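Local atomic coordinates of inorganic pyrophosphatase (Shewanella sp. AS-11, PDB entry 6LL8), a protein that probably hydrolyses inorganic diphosphate to two phosphates, using divalent metal ions such as manganese or magnesium as cofactor. Residues 15-18 / 19-23; 24-27 / 28-32; 130-134 / 135-139. One frame throughout, in Å; residues are numbered along the deposited sequence.

In the fold
Contacts 1 and 2 follow each other on a single helix, 14-29, which links parallel strands 4-7 and 34-38 in a beta-alpha-beta unit; their centres lie about 13 Å apart. Contact 1 lies near the start of the helix, where Asp-15 binds magnesium, and contact 2 is the far end, where the chain turns toward strand 34-38. Contact 3, much later in the chain, is the loop and first turn of helix 134-147, its centre about 12 Å and 13 Å from those of contacts 1 and 2. It touches both, so helix 134-147 and its preceding loop pack along the helix carrying the metal ligand Asp-15. All three contacts belong to the DHH-family domain.

Contact 1 (15-18 / 19-23); sequences DSIC and GAIAL. With MG (magnesium ion), chain D.
This is a local contact between successive turns near the start of helix 14-29, buried where the beta-alpha-beta unit of strands 4-7 and 34-38 faces the metal site. Four i to i+4 backbone bonds tie 15-18 to 19-23, and they are not equally straight. Ile-21 N meets Ile-17 O at 3.1 Å with an N-H...O angle of 164°, whereas that angle is 143° where Gly-19 N lies 2.8 Å from Asp-15 O and ties the carbonyl of the metal ligand into the helix. The bond from Ala-20 N to Ser-16 O is the longest, 3.3 Å. On one flank Ile-21 CG1 rests 3.4 Å from Ile-17 O, and Ile-21 CD1 reaches Ile-17 CG2 at 4.3 Å; both side chains also pack on Leu-50 of helix 44-53. In Asp-15, with CG anti to the backbone N and beside the carbonyl carbon (chi1 -167°), the carboxylate is placed so that OD2 binds magnesium at 2.1 Å. Asn-118 ND2 bonds OD1 and Ser-117 N bonds OD2, which restrains the carboxylate in rotation. Ser-16 OG acts from the second shell, hydrogen-bonded to Asp-73 OD2. Asp-73, His-95 and Asp-147 complete the protein ligands of this magnesium, the arrangement of the multi-metal active site of family II pyrophosphatases, where the DHH domain faces the DHHA2 domain across the bound imidodiphosphate.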
loop_
_atom_site.group_PDB
_atom_site.type_symbol
_atom_site.label_atom_id
_atom_site.label_comp_id
_atom_site.label_asym_id
_atom_site.label_seq_id
_atom_site.Cartn_x
_atom_site.Cartn_y
_atom_site.Cartn_z
ATOM N N ASP A 15 -5.509 -0.966 2.481
ATOM C CA ASP A 15 -5.864 0.454 2.440
ATOM C C ASP A 15 -6.527 0.805 1.122
ATOM O O ASP A 15 -7.564 1.485 1.101
ATOM C CB ASP A 15 -4.605 1.281 2.665
ATOM C CG ASP A 15 -4.758 2.749 2.965
ATOM O OD1 ASP A 15 -5.864 3.134 3.447
ATOM O OD2 ASP A 15 -3.771 3.504 2.804
ATOM N N SER A 16 -5.979 0.350 0.015
ATOM C CA SER A 16 -6.543 0.632 -1.310
ATOM C C SER A 16 -7.928 0.011 -1.468
ATOM O O SER A 16 -8.780 0.609 -2.136
ATOM C CB SER A 16 -5.612 0.152 -2.406
ATOM O OG SER A 16 -4.582 1.081 -2.698
ATOM N N ILE A 17 -8.143 -1.200 -0.992
ATOM C CA ILE A 17 -9.444 -1.893 -1.150
ATOM C C ILE A 17 -10.449 -1.291 -0.189
ATOM O O ILE A 17 -11.566 -0.898 -0.573
ATOM C CB ILE A 17 -9.286 -3.404 -0.956
ATOM C CG1 ILE A 17 -8.390 -3.990 -2.043
ATOM C CG2 ILE A 17 -10.634 -4.078 -0.862
ATOM C CD1 ILE A 17 -8.911 -3.891 -3.464
ATOM N N CYS A 18 -10.107 -1.271 1.086
ATOM C CA CYS A 18 -11.037 -0.794 2.124
ATOM C C CYS A 18 -11.321 0.676 1.933
ATOM O O CYS A 18 -12.446 1.123 2.172
ATOM C CB CYS A 18 -10.492 -1.092 3.513
ATOM S SG CYS A 18 -10.292 -2.883 3.813
ATOM N N GLY A 19 -10.300 1.432 1.558
ATOM C CA GLY A 19 -10.525 2.853 1.291
ATOM C C GLY A 19 -11.427 3.109 0.113
ATOM O O GLY A 19 -12.265 4.020 0.157
ATOM N N ALA A 20 -11.321 2.311 -0.937
ATOM C CA ALA A 20 -12.254 2.466 -2.077
ATOM C C ALA A 20 -13.693 2.206 -1.609
ATOM O O ALA A 20 -14.605 2.962 -1.977
ATOM C CB ALA A 20 -11.865 1.558 -3.197
ATOM N N ILE A 21 -13.901 1.165 -0.828
ATOM C CA ILE A 21 -15.254 0.834 -0.311
ATOM C C ILE A 21 -15.730 1.985 0.569
ATOM O O ILE A 21 -16.871 2.451 0.433
ATOM C CB ILE A 21 -15.224 -0.486 0.464
ATOM C CG1 ILE A 21 -14.921 -1.657 -0.468
ATOM C CG2 ILE A 21 -16.545 -0.695 1.190
ATOM C CD1 ILE A 21 -14.660 -2.969 0.238
ATOM N N ALA A 22 -14.893 2.434 1.489
ATOM C CA ALA A 22 -15.299 3.450 2.471
ATOM C C ALA A 22 -15.585 4.784 1.787
ATOM O O ALA A 22 -16.583 5.463 2.131
ATOM C CB ALA A 22 -14.225 3.596 3.518
ATOM N N LEU A 23 -14.758 5.212 0.844
ATOM C CA LEU A 23 -14.996 6.498 0.178
ATOM C C LEU A 23 -16.163 6.381 -0.774
ATOM O O LEU A 23 -16.954 7.338 -0.867
ATOM C CB LEU A 23 -13.738 6.988 -0.514
ATOM C CG LEU A 23 -13.886 8.305 -1.263
ATOM C CD1 LEU A 23 -14.425 9.424 -0.414
ATOM C CD2 LEU A 23 -12.561 8.705 -1.903
HETATM MG MG MG D . -1.729 3.174 2.396
#

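Contact 2 (24-27 / 28-32); sequences AYLK and NQIGE
Gln-29 lies over one face of the Tyr-25 ring, one helical turn further on, with its CG 3.8 Å from the ring centroid in a CH-pi contact. That carbon sits off-centre, toward CE2, and the amide continues across the ring to the phenol end, where Gln-29 CD is 3.5 Å from Tyr-25 OH. Amide and ring planes are only 8° apart. The bend at chi2 of Gln-29 (-59°) folds the chain back over the ring instead of letting it run out from the helix. A water over the same face bridges the two residues: it donates to Tyr-25 O and accepts from Gln-29 NE2. The phenol end of Tyr-25 also meets Pro-133, and Leu-26 packs against Met-124 and Tyr-125 of helix 117-128. Helix 14-29 ends here in a Schellman motif, with Gly-31 at the C-prime position. Its positive phi turns the chain so that Glu-32 N comes back to Lys-27 O at 2.9 Å, while Gly-31 N bonds Asn-28 O. Ile-30 N bonds Leu-26 O at 3.1 Å and makes a weak second bond to Lys-27 O. The turn also brings Glu-32 beside Lys-27. Lys-27 NZ forms a salt bridge to Glu-32 OE1 at 2.8 Å, approaching on the syn side but 29° out of the carboxylate plane, and Lys-27 CD lies 3.5 Å from Glu-32 OE1. Both side chains rest on Met-4 of strand 4-7. Asn-28 OD1 accepts a hydrogen bond from Ala-34 N, fastening the last turn of the helix to the start of strand 34-38.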
loop_
_atom_site.group_PDB
_atom_site.type_symbol
_atom_site.label_atom_id
_atom_site.label_comp_id
_atom_site.label_asym_id
_atom_site.label_seq_id
_atom_site.Cartn_x
_atom_site.Cartn_y
_atom_site.Cartn_z
ATOM N N ALA A 24 -16.340 5.267 -1.490
ATOM C CA ALA A 24 -17.534 5.149 -2.357
ATOM C C ALA A 24 -18.800 5.276 -1.512
ATOM O O ALA A 24 -19.775 5.917 -1.940
ATOM C CB ALA A 24 -17.526 3.865 -3.132
ATOM N N TYR A 25 -18.839 4.664 -0.340
ATOM C CA TYR A 25 -20.036 4.755 0.522
ATOM C C TYR A 25 -20.284 6.212 0.859
ATOM O O TYR A 25 -21.415 6.715 0.777
ATOM C CB TYR A 25 -19.860 3.904 1.770
ATOM C CG TYR A 25 -21.039 4.019 2.714
ATOM C CD1 TYR A 25 -22.184 3.276 2.532
ATOM C CD2 TYR A 25 -21.025 4.926 3.744
ATOM C CE1 TYR A 25 -23.247 3.435 3.400
ATOM C CE2 TYR A 25 -22.094 5.138 4.590
ATOM C CZ TYR A 25 -23.215 4.366 4.422
ATOM O OH TYR A 25 -24.307 4.537 5.258
ATOM N N LEU A 26 -19.253 6.923 1.309
ATOM C CA LEU A 26 -19.384 8.344 1.696
ATOM C C LEU A 26 -19.895 9.154 0.504
ATOM O O LEU A 26 -20.846 9.945 0.678
ATOM C CB LEU A 26 -18.020 8.859 2.141
ATOM C CG LEU A 26 -17.948 10.359 2.416
ATOM C CD1 LEU A 26 -18.971 10.797 3.455
ATOM C CD2 LEU A 26 -16.557 10.746 2.815
ATOM N N LYS A 27 -19.322 9.003 -0.673
ATOM C CA LYS A 27 -19.757 9.755 -1.861
ATOM C C LYS A 27 -21.233 9.466 -2.146
ATOM O O LYS A 27 -22.002 10.407 -2.389
ATOM C CB LYS A 27 -18.877 9.387 -3.051
ATOM C CG LYS A 27 -17.512 10.028 -3.013
ATOM C CD LYS A 27 -17.557 11.519 -3.115
ATOM C CE LYS A 27 -16.254 12.124 -3.565
ATOM N NZ LYS A 27 -16.369 13.569 -3.732
ATOM N N ASN A 28 -21.639 8.220 -2.120
ATOM C CA ASN A 28 -23.064 7.920 -2.367
ATOM C C ASN A 28 -23.937 8.585 -1.304
ATOM O O ASN A 28 -25.025 9.064 -1.639
ATOM C CB ASN A 28 -23.293 6.422 -2.481
ATOM C CG ASN A 28 -22.744 5.887 -3.786
ATOM O OD1 ASN A 28 -23.047 6.429 -4.845
ATOM N ND2 ASN A 28 -21.962 4.823 -3.738
ATOM N N GLN A 29 -23.518 8.611 -0.065
ATOM C CA GLN A 29 -24.335 9.207 1.010
ATOM C C GLN A 29 -24.496 10.703 0.781
ATOM O O GLN A 29 -25.522 11.242 1.260
ATOM C CB GLN A 29 -23.762 8.932 2.392
ATOM C CG GLN A 29 -23.899 7.492 2.854
ATOM C CD GLN A 29 -25.319 6.972 2.931
ATOM O OE1 GLN A 29 -26.094 7.488 3.743
ATOM N NE2 GLN A 29 -25.670 6.165 1.943
ATOM N N ILE A 30 -23.554 11.369 0.144
ATOM C CA ILE A 30 -23.643 12.832 -0.087
ATOM C C ILE A 30 -24.172 13.105 -1.500
ATOM O O ILE A 30 -24.109 14.235 -1.967
ATOM C CB ILE A 30 -22.334 13.575 0.244
ATOM C CG1 ILE A 30 -21.192 13.208 -0.702
ATOM C CG2 ILE A 30 -22.004 13.349 1.700
ATOM C CD1 ILE A 30 -19.890 13.967 -0.485
ATOM N N GLY A 31 -24.747 12.104 -2.149
ATOM C CA GLY A 31 -25.415 12.340 -3.441
ATOM C C GLY A 31 -24.465 12.531 -4.603
ATOM O O GLY A 31 -24.820 13.187 -5.577
ATOM N N GLU A 32 -23.316 11.876 -4.552
ATOM C CA GLU A 32 -22.269 11.918 -5.603
ATOM C C GLU A 32 -22.020 10.484 -6.038
ATOM O O GLU A 32 -21.229 9.764 -5.449
ATOM C CB GLU A 32 -21.009 12.570 -5.055
ATOM C CG GLU A 32 -21.228 14.020 -4.693
ATOM C CD GLU A 32 -19.999 14.740 -4.179
ATOM O OE1 GLU A 32 -18.905 14.385 -4.593
ATOM O OE2 GLU A 32 -20.184 15.664 -3.364
HETATM O O HOH W 1 -23.860 5.193 0.586
#

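Contact 3 (130-134 / 135-139)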
loop_
_atom_site.group_PDB
_atom_site.type_symbol
_atom_site.label_atom_id
_atom_site.label_comp_id
_atom_site.label_asym_id
_atom_site.label_seq_id
_atom_site.Cartn_x
_atom_site.Cartn_y
_atom_site.Cartn_z
ATOM N N VAL A 130 -21.213 12.668 7.996
ATOM C CA VAL A 130 -21.868 11.394 7.611
ATOM C C VAL A 130 -21.495 10.304 8.618
ATOM O O VAL A 130 -20.309 10.128 8.965
ATOM C CB VAL A 130 -21.452 11.019 6.177
ATOM C CG1 VAL A 130 -21.890 9.628 5.820
ATOM C CG2 VAL A 130 -22.012 12.041 5.203
ATOM N N LYS A 131 -22.492 9.567 9.072
ATOM C CA LYS A 131 -22.287 8.483 10.036
ATOM C C LYS A 131 -21.521 7.350 9.358
ATOM O O LYS A 131 -21.780 6.990 8.202
ATOM C CB LYS A 131 -23.633 7.950 10.523
ATOM C CG LYS A 131 -24.470 8.968 11.261
ATOM C CD LYS A 131 -23.789 9.638 12.438
ATOM C CE LYS A 131 -24.689 10.669 13.092
ATOM N NZ LYS A 131 -24.662 11.975 12.383
ATOM N N ILE A 132 -20.596 6.768 10.099
ATOM C CA ILE A 132 -19.809 5.605 9.600
ATOM C C ILE A 132 -20.512 4.359 10.110
ATOM O O ILE A 132 -20.587 4.159 11.323
ATOM C CB ILE A 132 -18.348 5.652 10.079
ATOM C CG1 ILE A 132 -17.699 6.983 9.689
ATOM C CG2 ILE A 132 -17.614 4.452 9.490
ATOM C CD1 ILE A 132 -16.291 7.162 10.189
ATOM N N PRO A 133 -21.035 3.502 9.224
ATOM C CA PRO A 133 -21.665 2.277 9.683
ATOM C C PRO A 133 -20.631 1.340 10.316
ATOM O O PRO A 133 -19.450 1.402 10.028
ATOM C CB PRO A 133 -22.203 1.608 8.411
ATOM C CG PRO A 133 -22.180 2.683 7.346
ATOM C CD PRO A 133 -21.151 3.690 7.784
ATOM N N ALA A 134 -21.099 0.456 11.158
ATOM C CA ALA A 134 -20.245 -0.467 11.902
ATOM C C ALA A 134 -19.344 -1.283 10.979
ATOM O O ALA A 134 -18.157 -1.477 11.296
ATOM C CB ALA A 134 -21.042 -1.363 12.811
ATOM N N ASN A 135 -19.885 -1.803 9.905
ATOM C CA ASN A 135 -19.101 -2.676 9.010
ATOM C C ASN A 135 -17.986 -1.885 8.326
ATOM O O ASN A 135 -16.855 -2.348 8.228
ATOM C CB ASN A 135 -20.013 -3.470 8.066
ATOM C CG ASN A 135 -20.895 -2.644 7.124
ATOM O OD1 ASN A 135 -21.043 -1.423 7.243
ATOM N ND2 ASN A 135 -21.602 -3.328 6.236
ATOM N N ILE A 136 -18.325 -0.719 7.799
ATOM C CA ILE A 136 -17.334 0.181 7.171
ATOM C C ILE A 136 -16.287 0.572 8.219
ATOM O O ILE A 136 -15.078 0.566 7.921
ATOM C CB ILE A 136 -18.000 1.435 6.587
ATOM C CG1 ILE A 136 -18.982 1.075 5.474
ATOM C CG2 ILE A 136 -16.955 2.452 6.161
ATOM C CD1 ILE A 136 -18.335 0.738 4.208
ATOM N N ALA A 137 -16.722 0.893 9.419
ATOM C CA ALA A 137 -15.748 1.281 10.453
ATOM C C ALA A 137 -14.751 0.147 10.692
ATOM O O ALA A 137 -13.555 0.414 10.899
ATOM C CB ALA A 137 -16.444 1.658 11.748
ATOM N N GLY A 138 -15.235 -1.083 10.680
ATOM C CA GLY A 138 -14.350 -2.214 10.938
ATOM C C GLY A 138 -13.263 -2.328 9.888
ATOM O O GLY A 138 -12.112 -2.573 10.224
ATOM N N ILE A 139 -13.641 -2.235 8.611
ATOM C CA ILE A 139 -12.622 -2.411 7.559
ATOM C C ILE A 139 -11.688 -1.201 7.565
ATOM O O ILE A 139 -10.486 -1.373 7.284
ATOM C CB ILE A 139 -13.222 -2.742 6.189
ATOM C CG1 ILE A 139 -13.993 -1.588 5.551
ATOM C CG2 ILE A 139 -14.045 -4.015 6.271
ATOM C CD1 ILE A 139 -14.421 -1.860 4.130
#
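Ile-132 CG2 presses into the first turn of helix 134-147, 3.9 Å from Ile-136 CG2 and 3.8 Å from Ala-137 CB. The methyl stands anti to the backbone N of Ile-132, with CG1 beside that nitrogen (chi1 -55°), and this turns CG2 toward the helix. Beside Ile-132, the Pro-133 ring lies alongside Ile-136, pointing the same way, its CG 4.0 Å from Ile-136 CG1. Pro-133 stands at the N-cap position, and its carbonyl starts the helical bonding: Ala-137 N reaches Pro-133 O at 2.8 Å. One residue on, Gly-138 N bonds Ala-134 O at 3.0 Å. At the polar edge Asn-135 folds back on its own turn. A chi1 of 60° holds CG between the backbone N and the carbonyl carbon and brings Asn-135 OD1 to Ile-136 N at 2.9 Å, a bent bond with the donor above the amide plane. The same oxygen lies 3.4 Å from Pro-133 CB. Replacing Asn-135 by a leucine would remove OD1, which would probably leave the Ile-136 amide in the first turn of the helix without this side-chain acceptor. Farther out, Ile-136 packs on Ile-21 of helix 14-29 and on Tyr-125 of helix 117-128, while Ile-132 and Ala-137 meet Leu-167 of helix 158-171, so this turn is wedged among three helices.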